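Local coordinates for protein N-acetylgalactosaminyltransferase 7 (Homo sapiens, PDB 6IWR) that belongs to the polypeptide GalNAc transferase family, joining a GT-A type glycosyltransferase domain to a ricin-type beta-trefoil lectin domain, at residues G290-A295 against W302-L307; W296-L301 against Y465-K470; R323-A328 against E455-D460. All coordinates share one frame; numbering follows the deposited sequence.

Interaction 1: G290-A295 against W302-L307; sequences GYARGA and WKRVPL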
ATOM      1  N   GLY A 290       1.843  14.845  26.238  1.00 43.51           N
ATOM      2  CA  GLY A 290       1.944  14.901  24.801  1.00 37.22           C
ATOM      3  C   GLY A 290       3.151  15.639  24.272  1.00 39.42           C
ATOM      4  O   GLY A 290       3.206  15.914  23.067  1.00 43.66           O
ATOM      5  N   TYR A 291       4.118  15.980  25.115  1.00 37.64           N
ATOM      6  CA  TYR A 291       5.270  16.724  24.629  1.00 38.96           C
ATOM      7  C   TYR A 291       6.314  15.755  24.092  1.00 37.05           C
ATOM      8  O   TYR A 291       6.700  14.797  24.766  1.00 35.21           O
ATOM      9  CB  TYR A 291       5.853  17.611  25.729  1.00 35.01           C
ATOM     10  CG  TYR A 291       4.873  18.652  26.241  1.00 36.42           C
ATOM     11  CD1 TYR A 291       3.753  19.002  25.504  1.00 35.11           C
ATOM     12  CD2 TYR A 291       5.068  19.279  27.473  1.00 39.09           C
ATOM     13  CE1 TYR A 291       2.853  19.939  25.980  1.00 36.29           C
ATOM     14  CE2 TYR A 291       4.173  20.224  27.958  1.00 36.88           C
ATOM     15  CZ  TYR A 291       3.071  20.554  27.207  1.00 37.89           C
ATOM     16  OH  TYR A 291       2.156  21.479  27.677  1.00 41.38           O
ATOM     17  N   ALA A 292       6.759  16.005  22.869  1.00 36.40           N
ATOM     18  CA  ALA A 292       7.832  15.258  22.249  1.00 27.56           C
ATOM     19  C   ALA A 292       8.924  16.234  21.857  1.00 27.73           C
ATOM     20  O   ALA A 292       8.688  17.430  21.678  1.00 25.83           O
ATOM     21  CB  ALA A 292       7.327  14.482  21.029  1.00 30.25           C
ATOM     22  N   ARG A 293      10.141  15.730  21.741  1.00 27.93           N
ATOM     23  CA  ARG A 293      11.177  16.517  21.107  1.00 26.94           C
ATOM     24  C   ARG A 293      11.539  15.834  19.787  1.00 27.00           C
ATOM     25  O   ARG A 293      11.241  14.649  19.581  1.00 27.90           O
ATOM     26  CB  ARG A 293      12.371  16.743  22.073  1.00 22.40           C
ATOM     27  CG  ARG A 293      12.868  15.492  22.742  1.00 38.89           C
ATOM     28  CD  ARG A 293      13.522  15.690  24.104  1.00 29.07           C
ATOM     29  NE  ARG A 293      14.424  16.825  24.164  1.00 35.24           N
ATOM     30  CZ  ARG A 293      15.752  16.761  24.214  1.00 32.19           C
ATOM     31  NH1 ARG A 293      16.451  17.887  24.311  1.00 36.53           N
ATOM     32  NH2 ARG A 293      16.385  15.599  24.174  1.00 31.80           N
ATOM     33  N   GLY A 294      12.094  16.614  18.858  1.00 25.58           N
ATOM     34  CA  GLY A 294      12.428  16.104  17.533  1.00 25.47           C
ATOM     35  C   GLY A 294      13.778  15.399  17.524  1.00 33.54           C
ATOM     36  O   GLY A 294      14.732  15.829  18.181  1.00 33.01           O
ATOM     37  N   ALA A 295      13.852  14.328  16.741  1.00 30.02           N
ATOM     38  CA  ALA A 295      15.000  13.437  16.738  1.00 27.87           C
ATOM     39  C   ALA A 295      15.121  12.821  15.343  1.00 30.39           C
ATOM     40  O   ALA A 295      14.489  13.279  14.385  1.00 27.47           O
ATOM     41  CB  ALA A 295      14.855  12.387  17.850  1.00 27.70           C
ATOM     42  N   TRP A 302      13.265  11.423  10.146  1.00 29.14           N
ATOM     43  CA  TRP A 302      12.653  12.156  11.236  1.00 27.77           C
ATOM     44  C   TRP A 302      11.957  11.221  12.222  1.00 27.46           C
ATOM     45  O   TRP A 302      11.244  10.306  11.816  1.00 31.14           O
ATOM     46  CB  TRP A 302      11.657  13.144  10.635  1.00 29.43           C
ATOM     47  CG  TRP A 302      10.725  13.710  11.607  1.00 28.70           C
ATOM     48  CD1 TRP A 302       9.425  13.341  11.807  1.00 25.91           C
ATOM     49  CD2 TRP A 302      11.003  14.752  12.541  1.00 26.53           C
ATOM     50  NE1 TRP A 302       8.882  14.100  12.808  1.00 28.75           N
ATOM     51  CE2 TRP A 302       9.832  14.970  13.278  1.00 28.61           C
ATOM     52  CE3 TRP A 302      12.130  15.528  12.823  1.00 29.74           C
ATOM     53  CZ2 TRP A 302       9.753  15.925  14.276  1.00 28.50           C
ATOM     54  CZ3 TRP A 302      12.048  16.476  13.820  1.00 31.49           C
ATOM     55  CH2 TRP A 302      10.866  16.666  14.532  1.00 29.70           C
ATOM     56  N   LYS A 303      12.149  11.471  13.518  1.00 27.40           N
ATOM     57  CA  LYS A 303      11.579  10.670  14.598  1.00 25.68           C
ATOM     58  C   LYS A 303      11.218  11.594  15.761  1.00 30.72           C
ATOM     59  O   LYS A 303      11.787  12.683  15.914  1.00 30.60           O
ATOM     60  CB  LYS A 303      12.561   9.594  15.108  1.00 29.80           C
ATOM     61  CG  LYS A 303      13.000   8.525  14.111  1.00 31.52           C
ATOM     62  CD  LYS A 303      11.909   7.516  13.790  1.00 28.67           C
ATOM     63  CE  LYS A 303      12.394   6.498  12.749  1.00 33.11           C
ATOM     64  NZ  LYS A 303      11.290   5.603  12.245  1.00 41.35           N
ATOM     65  N   ARG A 304      10.280  11.157  16.603  1.00 28.79           N
ATOM     66  CA  ARG A 304       9.897  11.948  17.770  1.00 30.21           C
ATOM     67  C   ARG A 304      10.065  11.126  19.042  1.00 31.67           C
ATOM     68  O   ARG A 304       9.738   9.938  19.075  1.00 29.93           O
ATOM     69  CB  ARG A 304       8.454  12.468  17.646  1.00 24.89           C
ATOM     70  CG  ARG A 304       8.264  13.452  16.492  1.00 25.92           C
ATOM     71  CD  ARG A 304       6.775  13.740  16.221  1.00 32.48           C
ATOM     72  NE  ARG A 304       6.198  14.699  17.174  1.00 43.35           N
ATOM     73  CZ  ARG A 304       5.303  14.397  18.114  1.00 42.24           C
ATOM     74  NH1 ARG A 304       4.858  13.144  18.237  1.00 42.91           N
ATOM     75  NH2 ARG A 304       4.849  15.348  18.929  1.00 42.61           N
ATOM     76  N   VAL A 305      10.584  11.752  20.092  1.00 28.44           N
ATOM     77  CA  VAL A 305      10.769  11.021  21.342  1.00 29.37           C
ATOM     78  C   VAL A 305      10.169  11.841  22.474  1.00 32.07           C
ATOM     79  O   VAL A 305      10.096  13.073  22.386  1.00 34.79           O
ATOM     80  CB  VAL A 305      12.249  10.697  21.608  1.00 32.68           C
ATOM     81  CG1 VAL A 305      12.864   9.927  20.435  1.00 19.90           C
ATOM     82  CG2 VAL A 305      13.019  11.978  21.931  1.00 26.74           C
ATOM     83  N   PRO A 306       9.726  11.210  23.550  1.00 35.87           N
ATOM     84  CA  PRO A 306       9.057  11.968  24.615  1.00 36.81           C
ATOM     85  C   PRO A 306       9.999  12.978  25.254  1.00 35.14           C
ATOM     86  O   PRO A 306      11.220  12.797  25.281  1.00 34.65           O
ATOM     87  CB  PRO A 306       8.644  10.880  25.610  1.00 38.54           C
ATOM     88  CG  PRO A 306       9.622   9.768  25.357  1.00 38.34           C
ATOM     89  CD  PRO A 306       9.877   9.787  23.882  1.00 33.79           C
ATOM     90  N   LEU A 307       9.414  14.056  25.777  1.00 38.41           N
ATOM     91  CA  LEU A 307      10.194  15.037  26.528  1.00 36.13           C
ATOM     92  C   LEU A 307      10.818  14.379  27.759  1.00 32.42           C
ATOM     93  O   LEU A 307      10.183  13.578  28.444  1.00 29.83           O
ATOM     94  CB  LEU A 307       9.313  16.222  26.934  1.00 33.69           C
ATOM     95  CG  LEU A 307      10.008  17.346  27.706  1.00 29.66           C
ATOM     96  CD1 LEU A 307      11.013  18.061  26.848  1.00 28.73           C
ATOM     97  CD2 LEU A 307       8.972  18.316  28.207  1.00 33.92           C
TER
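R293 and V305 face each other as a hydrogen-bonded pair of an antiparallel hairpin. R293 N donates to V305 O at 2.7 Å, and V305 N returns the bond to R293 O at 3.0 Å. A295 and K303 form the next such pair: A295 N reaches K303 O at 2.8 Å, while K303 N donates back to A295 O. On the face carrying R293, A295 and V305, the R293 chain crosses V305 obliquely. With CG of R293 between its own backbone N and carbonyl carbon (chi1 49°), that carbon lies 3.6 Å from V305 CG2, and CD passes on toward P306 O.

R304 projects on the other face, at G294, and the W302 indole reaches back toward the first strand. A292 CB sits over one face of the R304 guanidinium, 3.4 Å from NH2 and offset toward the rim. W302 CG is anti to its backbone N (chi1 165°), and the indole folds back with CH2 lying 3.4 Å from G294 CA. Past the strand ends, Y291 and L307 lie side by side, CB to CB 3.9 Å.

Further out, S324 OG probably bonds to G294 N, and Y322 OH bonds to A292 O. The R293 guanidinium is held by a salt bridge to D460 and hydrogen bonds to I457 O and R323 O. W302 packs on N356 and F357, its side chain about 11 Å from the bound manganese ion. The buried arginine charge is thus met by an acid and main-chain carbonyls beyond the hairpin, which probably fixes how this two-stranded sheet lies against the neighbouring parts of the chain.

Interaction 2: W296-L301 against Y465-K470; sequences WDWSML and YPLPPK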
ATOM      1  N   TRP A 296      15.928  11.766  15.239  1.00 30.50           N
ATOM      2  CA  TRP A 296      16.198  11.097  13.978  1.00 26.64           C
ATOM      3  C   TRP A 296      16.838   9.759  14.298  1.00 27.55           C
ATOM      4  O   TRP A 296      17.390   9.571  15.380  1.00 31.84           O
ATOM      5  CB  TRP A 296      17.123  11.940  13.096  1.00 26.78           C
ATOM      6  CG  TRP A 296      18.403  12.228  13.788  1.00 31.30           C
ATOM      7  CD1 TRP A 296      19.515  11.441  13.801  1.00 30.44           C
ATOM      8  CD2 TRP A 296      18.705  13.367  14.605  1.00 30.15           C
ATOM      9  NE1 TRP A 296      20.497  12.016  14.569  1.00 27.93           N
ATOM     10  CE2 TRP A 296      20.031  13.201  15.077  1.00 29.41           C
ATOM     11  CE3 TRP A 296      17.990  14.509  14.978  1.00 29.24           C
ATOM     12  CZ2 TRP A 296      20.654  14.131  15.912  1.00 25.97           C
ATOM     13  CZ3 TRP A 296      18.607  15.439  15.803  1.00 27.48           C
ATOM     14  CH2 TRP A 296      19.933  15.243  16.259  1.00 31.80           C
ATOM     15  N   ASP A 297      16.745   8.823  13.356  1.00 31.27           N
ATOM     16  CA  ASP A 297      17.547   7.606  13.386  1.00 29.83           C
ATOM     17  C   ASP A 297      18.780   7.842  12.508  1.00 28.24           C
ATOM     18  O   ASP A 297      18.933   8.907  11.907  1.00 26.01           O
ATOM     19  CB  ASP A 297      16.702   6.389  12.966  1.00 26.32           C
ATOM     20  CG  ASP A 297      16.365   6.366  11.466  1.00 30.11           C
ATOM     21  OD1 ASP A 297      17.053   7.039  10.667  1.00 29.64           O
ATOM     22  OD2 ASP A 297      15.400   5.650  11.078  1.00 36.51           O
ATOM     23  N   TRP A 298      19.660   6.853  12.397  1.00 29.53           N
ATOM     24  CA  TRP A 298      20.952   7.079  11.759  1.00 29.90           C
ATOM     25  C   TRP A 298      20.922   6.945  10.237  1.00 29.47           C
ATOM     26  O   TRP A 298      21.968   7.098   9.587  1.00 29.83           O
ATOM     27  CB  TRP A 298      21.980   6.158  12.412  1.00 25.01           C
ATOM     28  CG  TRP A 298      21.957   6.490  13.854  1.00 28.98           C
ATOM     29  CD1 TRP A 298      21.374   5.776  14.868  1.00 31.90           C
ATOM     30  CD2 TRP A 298      22.434   7.701  14.444  1.00 26.64           C
ATOM     31  NE1 TRP A 298      21.504   6.455  16.062  1.00 25.96           N
ATOM     32  CE2 TRP A 298      22.148   7.639  15.823  1.00 21.68           C
ATOM     33  CE3 TRP A 298      23.084   8.837  13.936  1.00 28.03           C
ATOM     34  CZ2 TRP A 298      22.491   8.651  16.693  1.00 28.45           C
ATOM     35  CZ3 TRP A 298      23.441   9.843  14.811  1.00 24.06           C
ATOM     36  CH2 TRP A 298      23.134   9.751  16.170  1.00 28.66           C
ATOM     37  N   SER A 299      19.752   6.689   9.659  1.00 25.93           N
ATOM     38  CA  SER A 299      19.511   6.959   8.247  1.00 35.84           C
ATOM     39  C   SER A 299      19.009   8.376   8.027  1.00 32.24           C
ATOM     40  O   SER A 299      18.816   8.791   6.874  1.00 36.11           O
ATOM     41  CB  SER A 299      18.510   5.959   7.668  1.00 30.63           C
ATOM     42  OG  SER A 299      17.570   5.595   8.653  1.00 39.40           O
ATOM     43  N   MET A 300      18.817   9.115   9.120  1.00 31.03           N
ATOM     44  CA  MET A 300      18.372  10.501   9.115  1.00 32.44           C
ATOM     45  C   MET A 300      16.889  10.624   8.767  1.00 29.81           C
ATOM     46  O   MET A 300      16.465  11.616   8.179  1.00 32.40           O
ATOM     47  CB  MET A 300      19.213  11.374   8.183  1.00 28.86           C
ATOM     48  CG  MET A 300      19.070  12.845   8.532  1.00 38.37           C
ATOM     49  SD  MET A 300      20.012  14.026   7.546  1.00 36.18           S
ATOM     50  CE  MET A 300      21.422  14.350   8.576  1.00 26.08           C
ATOM     51  N   LEU A 301      16.094   9.626   9.128  1.00 26.43           N
ATOM     52  CA  LEU A 301      14.651   9.762   9.084  1.00 28.46           C
ATOM     53  C   LEU A 301      14.159  10.465  10.344  1.00 32.70           C
ATOM     54  O   LEU A 301      14.584  10.150  11.462  1.00 27.94           O
ATOM     55  CB  LEU A 301      13.980   8.400   8.949  1.00 32.17           C
ATOM     56  CG  LEU A 301      14.387   7.669   7.674  1.00 40.91           C
ATOM     57  CD1 LEU A 301      13.592   6.386   7.587  1.00 35.49           C
ATOM     58  CD2 LEU A 301      14.221   8.565   6.427  1.00 28.47           C
ATOM     59  N   TYR A 465      17.060   5.180  19.326  1.00 33.70           N
ATOM     60  CA  TYR A 465      17.580   4.694  18.048  1.00 29.94           C
ATOM     61  C   TYR A 465      19.068   4.447  18.268  1.00 34.11           C
ATOM     62  O   TYR A 465      19.900   5.354  18.104  1.00 28.39           O
ATOM     63  CB  TYR A 465      17.269   5.687  16.927  1.00 30.96           C
ATOM     64  CG  TYR A 465      15.781   5.924  16.844  1.00 26.22           C
ATOM     65  CD1 TYR A 465      14.974   5.045  16.164  1.00 30.37           C
ATOM     66  CD2 TYR A 465      15.185   6.976  17.512  1.00 26.24           C
ATOM     67  CE1 TYR A 465      13.611   5.212  16.111  1.00 29.38           C
ATOM     68  CE2 TYR A 465      13.806   7.172  17.461  1.00 31.82           C
ATOM     69  CZ  TYR A 465      13.020   6.277  16.758  1.00 35.59           C
ATOM     70  OH  TYR A 465      11.635   6.427  16.688  1.00 37.42           O
ATOM     71  N   PRO A 466      19.429   3.226  18.690  1.00 37.99           N
ATOM     72  CA  PRO A 466      20.833   2.918  19.019  1.00 26.71           C
ATOM     73  C   PRO A 466      21.759   3.092  17.825  1.00 29.18           C
ATOM     74  O   PRO A 466      21.351   2.989  16.668  1.00 31.71           O
ATOM     75  CB  PRO A 466      20.785   1.450  19.454  1.00 27.98           C
ATOM     76  CG  PRO A 466      19.341   1.182  19.803  1.00 28.15           C
ATOM     77  CD  PRO A 466      18.500   2.125  19.004  1.00 29.47           C
ATOM     78  N   LEU A 467      23.024   3.354  18.117  1.00 27.65           N
ATOM     79  CA  LEU A 467      24.028   3.423  17.065  1.00 26.33           C
ATOM     80  C   LEU A 467      24.088   2.086  16.329  1.00 31.89           C
ATOM     81  O   LEU A 467      24.106   1.035  16.977  1.00 31.69           O
ATOM     82  CB  LEU A 467      25.390   3.749  17.658  1.00 28.44           C
ATOM     83  CG  LEU A 467      25.789   5.224  17.805  1.00 36.05           C
ATOM     84  CD1 LEU A 467      24.562   6.134  17.639  1.00 31.92           C
ATOM     85  CD2 LEU A 467      26.549   5.498  19.114  1.00 20.87           C
ATOM     86  N   PRO A 468      24.125   2.072  14.996  1.00 32.68           N
ATOM     87  CA  PRO A 468      24.061   0.793  14.282  1.00 28.21           C
ATOM     88  C   PRO A 468      25.434   0.169  14.181  1.00 28.95           C
ATOM     89  O   PRO A 468      26.434   0.895  14.121  1.00 27.09           O
ATOM     90  CB  PRO A 468      23.543   1.195  12.899  1.00 29.81           C
ATOM     91  CG  PRO A 468      24.216   2.527  12.667  1.00 29.53           C
ATOM     92  CD  PRO A 468      24.177   3.207  14.047  1.00 32.05           C
ATOM     93  N   PRO A 469      25.526  -1.163  14.162  1.00 31.79           N
ATOM     94  CA  PRO A 469      26.819  -1.808  13.909  1.00 29.67           C
ATOM     95  C   PRO A 469      27.339  -1.495  12.513  1.00 29.80           C
ATOM     96  O   PRO A 469      26.572  -1.261  11.578  1.00 30.37           O
ATOM     97  CB  PRO A 469      26.506  -3.303  14.061  1.00 36.32           C
ATOM     98  CG  PRO A 469      25.271  -3.368  14.879  1.00 34.08           C
ATOM     99  CD  PRO A 469      24.488  -2.136  14.540  1.00 32.55           C
ATOM    100  N   LYS A 470      28.665  -1.495  12.381  1.00 30.75           N
ATOM    101  CA  LYS A 470      29.308  -1.353  11.083  1.00 30.20           C
ATOM    102  C   LYS A 470      28.806  -2.436  10.145  1.00 33.70           C
ATOM    103  O   LYS A 470      28.290  -3.458  10.607  1.00 34.76           O
ATOM    104  CB  LYS A 470      30.822  -1.448  11.223  1.00 38.94           C
ATOM    105  CG  LYS A 470      31.451  -0.260  11.909  1.00 54.38           C
ATOM    106  CD  LYS A 470      32.803  -0.611  12.531  1.00 62.00           C
ATOM    107  CE  LYS A 470      32.663  -0.735  14.046  1.00 72.39           C
ATOM    108  NZ  LYS A 470      33.955  -0.543  14.770  1.00 69.60           N
TER
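W298 makes the one hydrogen bond between W296-L301 and Y465-K470: its indole NE1 donates to Y465 O at 2.8 Å, with an N-H...O angle of 153°. The carbonyl oxygen lies in the plane of the indole, at its edge, whereas the donor stands above the Y465 carbonyl plane.

Apolar contacts gather round the same indole. L467 CD1 packs against the six-membered part of the indole, 3.4 Å from W298 CE2. P468 crosses the indole at about a right angle, its CD 3.9 Å from W298 CD1. Y465 turns its ring back to the first segment, with CG anti to the carbonyl carbon (chi1 -57°), and CD1 comes within 3.9 Å of D297 CB.

Polar bonds inside W296-L301 hold the loop that presents the tryptophan. D297 OD1 is gripped by three donors, S299 N, S299 OG and L301 N, each meeting it from above the carboxylate plane. The L301 N bond is 3.2 Å long and fairly straight, at 162°. Across the turn, M300 N also donates to D297 O.

Around this pair, W413 meets both W296 and W298, and Y361 packs edge-to-face with W296. Y419 and S423 of helix 417-423 touch P468.

The W296-L301 loop is therefore a type I beta turn from D297 to M300 with an Asx turn at D297, at the tip of the hairpin of strands 292-296 and 302-306. It is tied to the proline-rich linker that leads from helix 450-457 into strand 471-474, at the start of the lectin part.

Interaction 3: R323-A328 against E455-D460; sequences RSPAMA and EEIAYD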
ATOM      1  N   ARG A 323      13.739  22.501  25.003  1.00 25.62           N
ATOM      2  CA  ARG A 323      14.717  22.242  23.950  1.00 25.14           C
ATOM      3  C   ARG A 323      14.346  21.009  23.118  1.00 26.39           C
ATOM      4  O   ARG A 323      13.983  19.962  23.660  1.00 27.60           O
ATOM      5  CB  ARG A 323      16.107  22.061  24.551  1.00 24.17           C
ATOM      6  CG  ARG A 323      16.540  23.196  25.461  1.00 28.27           C
ATOM      7  CD  ARG A 323      17.994  23.102  25.896  1.00 22.24           C
ATOM      8  NE  ARG A 323      18.296  21.912  26.691  1.00 23.79           N
ATOM      9  CZ  ARG A 323      19.493  21.683  27.222  1.00 21.22           C
ATOM     10  NH1 ARG A 323      20.447  22.582  27.045  1.00 22.38           N
ATOM     11  NH2 ARG A 323      19.735  20.588  27.922  1.00 22.50           N
ATOM     12  N   SER A 324      14.464  21.134  21.797  1.00 22.29           N
ATOM     13  CA  SER A 324      14.437  20.009  20.886  1.00 27.01           C
ATOM     14  C   SER A 324      15.754  19.924  20.111  1.00 26.77           C
ATOM     15  O   SER A 324      16.325  20.957  19.753  1.00 26.46           O
ATOM     16  CB  SER A 324      13.275  20.124  19.896  1.00 24.63           C
ATOM     17  OG  SER A 324      13.333  19.068  18.942  1.00 29.09           O
ATOM     18  N   PRO A 325      16.268  18.723  19.836  1.00 25.34           N
ATOM     19  CA  PRO A 325      17.476  18.647  19.002  1.00 27.72           C
ATOM     20  C   PRO A 325      17.217  19.025  17.548  1.00 26.70           C
ATOM     21  O   PRO A 325      18.154  19.459  16.860  1.00 25.33           O
ATOM     22  CB  PRO A 325      17.921  17.181  19.133  1.00 28.74           C
ATOM     23  CG  PRO A 325      17.137  16.617  20.295  1.00 25.90           C
ATOM     24  CD  PRO A 325      15.833  17.395  20.296  1.00 28.78           C
ATOM     25  N   ALA A 326      15.977  18.888  17.069  1.00 24.26           N
ATOM     26  CA  ALA A 326      15.636  19.164  15.680  1.00 25.15           C
ATOM     27  C   ALA A 326      14.170  19.593  15.583  1.00 30.63           C
ATOM     28  O   ALA A 326      13.388  19.430  16.526  1.00 27.52           O
ATOM     29  CB  ALA A 326      15.887  17.934  14.803  1.00 23.71           C
ATOM     30  N   MET A 327      13.795  20.121  14.414  1.00 25.67           N
ATOM     31  CA  MET A 327      12.423  20.493  14.097  1.00 29.44           C
ATOM     32  C   MET A 327      11.913  19.627  12.946  1.00 29.32           C
ATOM     33  O   MET A 327      12.695  19.091  12.156  1.00 28.73           O
ATOM     34  CB  MET A 327      12.344  21.979  13.716  1.00 24.03           C
ATOM     35  CG  MET A 327      13.249  22.268  12.519  1.00 28.10           C
ATOM     36  SD  MET A 327      12.870  23.755  11.571  1.00 28.24           S
ATOM     37  CE  MET A 327      13.627  24.970  12.637  1.00 20.18           C
ATOM     38  N   ALA A 328      10.591  19.477  12.846  1.00 31.89           N
ATOM     39  CA  ALA A 328      10.044  18.756  11.701  1.00 29.14           C
ATOM     40  C   ALA A 328      10.409  19.459  10.402  1.00 29.29           C
ATOM     41  O   ALA A 328      10.766  18.805   9.420  1.00 28.62           O
ATOM     42  CB  ALA A 328       8.528  18.608  11.823  1.00 25.21           C
ATOM     43  N   GLU A 455      26.057  14.672  23.109  1.00 27.95           N
ATOM     44  CA  GLU A 455      26.235  14.305  24.501  1.00 31.53           C
ATOM     45  C   GLU A 455      25.601  15.299  25.467  1.00 33.15           C
ATOM     46  O   GLU A 455      25.250  14.914  26.589  1.00 33.18           O
ATOM     47  CB  GLU A 455      27.734  14.127  24.782  1.00 30.23           C
ATOM     48  CG  GLU A 455      28.274  12.862  24.084  1.00 36.59           C
ATOM     49  CD  GLU A 455      29.756  12.603  24.335  1.00 35.54           C
ATOM     50  OE1 GLU A 455      30.431  13.469  24.917  1.00 40.76           O
ATOM     51  OE2 GLU A 455      30.249  11.527  23.953  1.00 37.75           O
ATOM     52  N   GLU A 456      25.407  16.545  25.036  1.00 31.72           N
ATOM     53  CA  GLU A 456      24.858  17.613  25.861  1.00 30.69           C
ATOM     54  C   GLU A 456      23.404  17.931  25.527  1.00 30.93           C
ATOM     55  O   GLU A 456      22.569  18.037  26.435  1.00 28.75           O
ATOM     56  CB  GLU A 456      25.723  18.872  25.705  1.00 29.45           C
ATOM     57  CG  GLU A 456      25.233  20.077  26.488  1.00 28.81           C
ATOM     58  CD  GLU A 456      25.095  19.784  27.962  1.00 35.56           C
ATOM     59  OE1 GLU A 456      24.144  20.314  28.587  1.00 48.33           O
ATOM     60  OE2 GLU A 456      25.930  19.016  28.480  1.00 29.39           O
ATOM     61  N   ILE A 457      23.059  18.106  24.254  1.00 23.28           N
ATOM     62  CA  ILE A 457      21.700  18.513  23.955  1.00 30.70           C
ATOM     63  C   ILE A 457      20.836  17.397  23.330  1.00 30.57           C
ATOM     64  O   ILE A 457      19.609  17.427  23.506  1.00 33.69           O
ATOM     65  CB  ILE A 457      21.665  19.813  23.110  1.00 30.73           C
ATOM     66  CG1 ILE A 457      21.604  19.519  21.637  1.00 29.93           C
ATOM     67  CG2 ILE A 457      22.819  20.791  23.459  1.00 25.77           C
ATOM     68  CD1 ILE A 457      20.205  19.720  21.109  1.00 30.54           C
ATOM     69  N   ALA A 458      21.425  16.372  22.701  1.00 27.70           N
ATOM     70  CA  ALA A 458      20.663  15.283  22.074  1.00 27.61           C
ATOM     71  C   ALA A 458      20.917  13.930  22.749  1.00 30.30           C
ATOM     72  O   ALA A 458      20.753  12.865  22.147  1.00 30.35           O
ATOM     73  CB  ALA A 458      20.960  15.189  20.581  1.00 26.23           C
ATOM     74  N   TYR A 459      21.247  13.989  24.042  1.00 30.05           N
ATOM     75  CA  TYR A 459      21.619  12.888  24.927  1.00 31.33           C
ATOM     76  C   TYR A 459      20.595  11.751  25.002  1.00 27.61           C
ATOM     77  O   TYR A 459      20.909  10.717  25.592  1.00 28.53           O
ATOM     78  CB  TYR A 459      21.847  13.473  26.327  1.00 28.47           C
ATOM     79  CG  TYR A 459      20.617  14.238  26.765  1.00 31.27           C
ATOM     80  CD1 TYR A 459      19.508  13.565  27.256  1.00 29.48           C
ATOM     81  CD2 TYR A 459      20.534  15.623  26.630  1.00 25.02           C
ATOM     82  CE1 TYR A 459      18.378  14.235  27.632  1.00 28.87           C
ATOM     83  CE2 TYR A 459      19.399  16.301  27.008  1.00 26.37           C
ATOM     84  CZ  TYR A 459      18.315  15.597  27.503  1.00 31.53           C
ATOM     85  OH  TYR A 459      17.152  16.247  27.882  1.00 30.76           O
ATOM     86  N   ASP A 460      19.388  11.899  24.446  1.00 28.05           N
ATOM     87  CA  ASP A 460      18.399  10.821  24.553  1.00 27.92           C
ATOM     88  C   ASP A 460      18.209  10.012  23.278  1.00 29.30           C
ATOM     89  O   ASP A 460      17.534   8.974  23.328  1.00 30.13           O
ATOM     90  CB  ASP A 460      17.019  11.346  24.985  1.00 23.65           C
ATOM     91  CG  ASP A 460      16.611  12.603  24.255  1.00 28.35           C
ATOM     92  OD1 ASP A 460      17.488  13.196  23.600  1.00 28.73           O
ATOM     93  OD2 ASP A 460      15.429  13.015  24.349  1.00 28.99           O
TER
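E456 and R323 approach each other without pairing. R323 NH2 lies 4.5 Å from E456 OE1, opposite charges beyond salt-bridge distance, and 4.1 Å from E456 O.

I457 follows and supplies the main apolar contact. Its CD1 reaches P325, 3.6 Å from CA and 3.9 Å from CB, and also comes near S324 O. A458 adds its methyl beside it: A458 CB stands 3.9 Å from P325 CB, with P325 CG only slightly farther. The proline ring thus meets an isoleucine tip and an alanine methyl together. P325 and A458 also have the nearest CA atoms across the contact, 5.6 Å apart.

Y459 brings ring atom CE2 to 4.4 Å from R323 NH2, an oblique and loose approach. The firmer tie between these two side chains is indirect: the Y459 hydroxyl bonds to T308 and to E311, and E311 also forms a salt bridge with R323 NH2, so that one carboxylate links them. D460 closes the segment.

P325 also rests on R293 and W296 of strand 292-296 and on F453 of helix 450-457. W364 of helix 355-365 touches R323 and I457 and bonds to S324 O, placing the loop after strand 322-323 between that helix, the hairpin strand and the chain of 455-460.

Along the chain, the segments of interactions 1 and 2 alternate in order, 290-295, 296-301, 302-307, then 465-470, and interaction 3 falls between the two halves of interaction 2. Interactions 1 and 3 have centres 9 Å apart and are joined by the R293 to D460 salt bridge and probably by G294 N to S324 OG. Interaction 2 is about 16 Å (centre to centre) from interaction 1 and 15 Å from interaction 3, touching them through K303 with Y465 and W296 with P325. The hairpin in the glycosyltransferase part therefore contacts, at its flank and tip, the chain running from helix 450-457 toward the lectin strands, joining parts far apart in sequence.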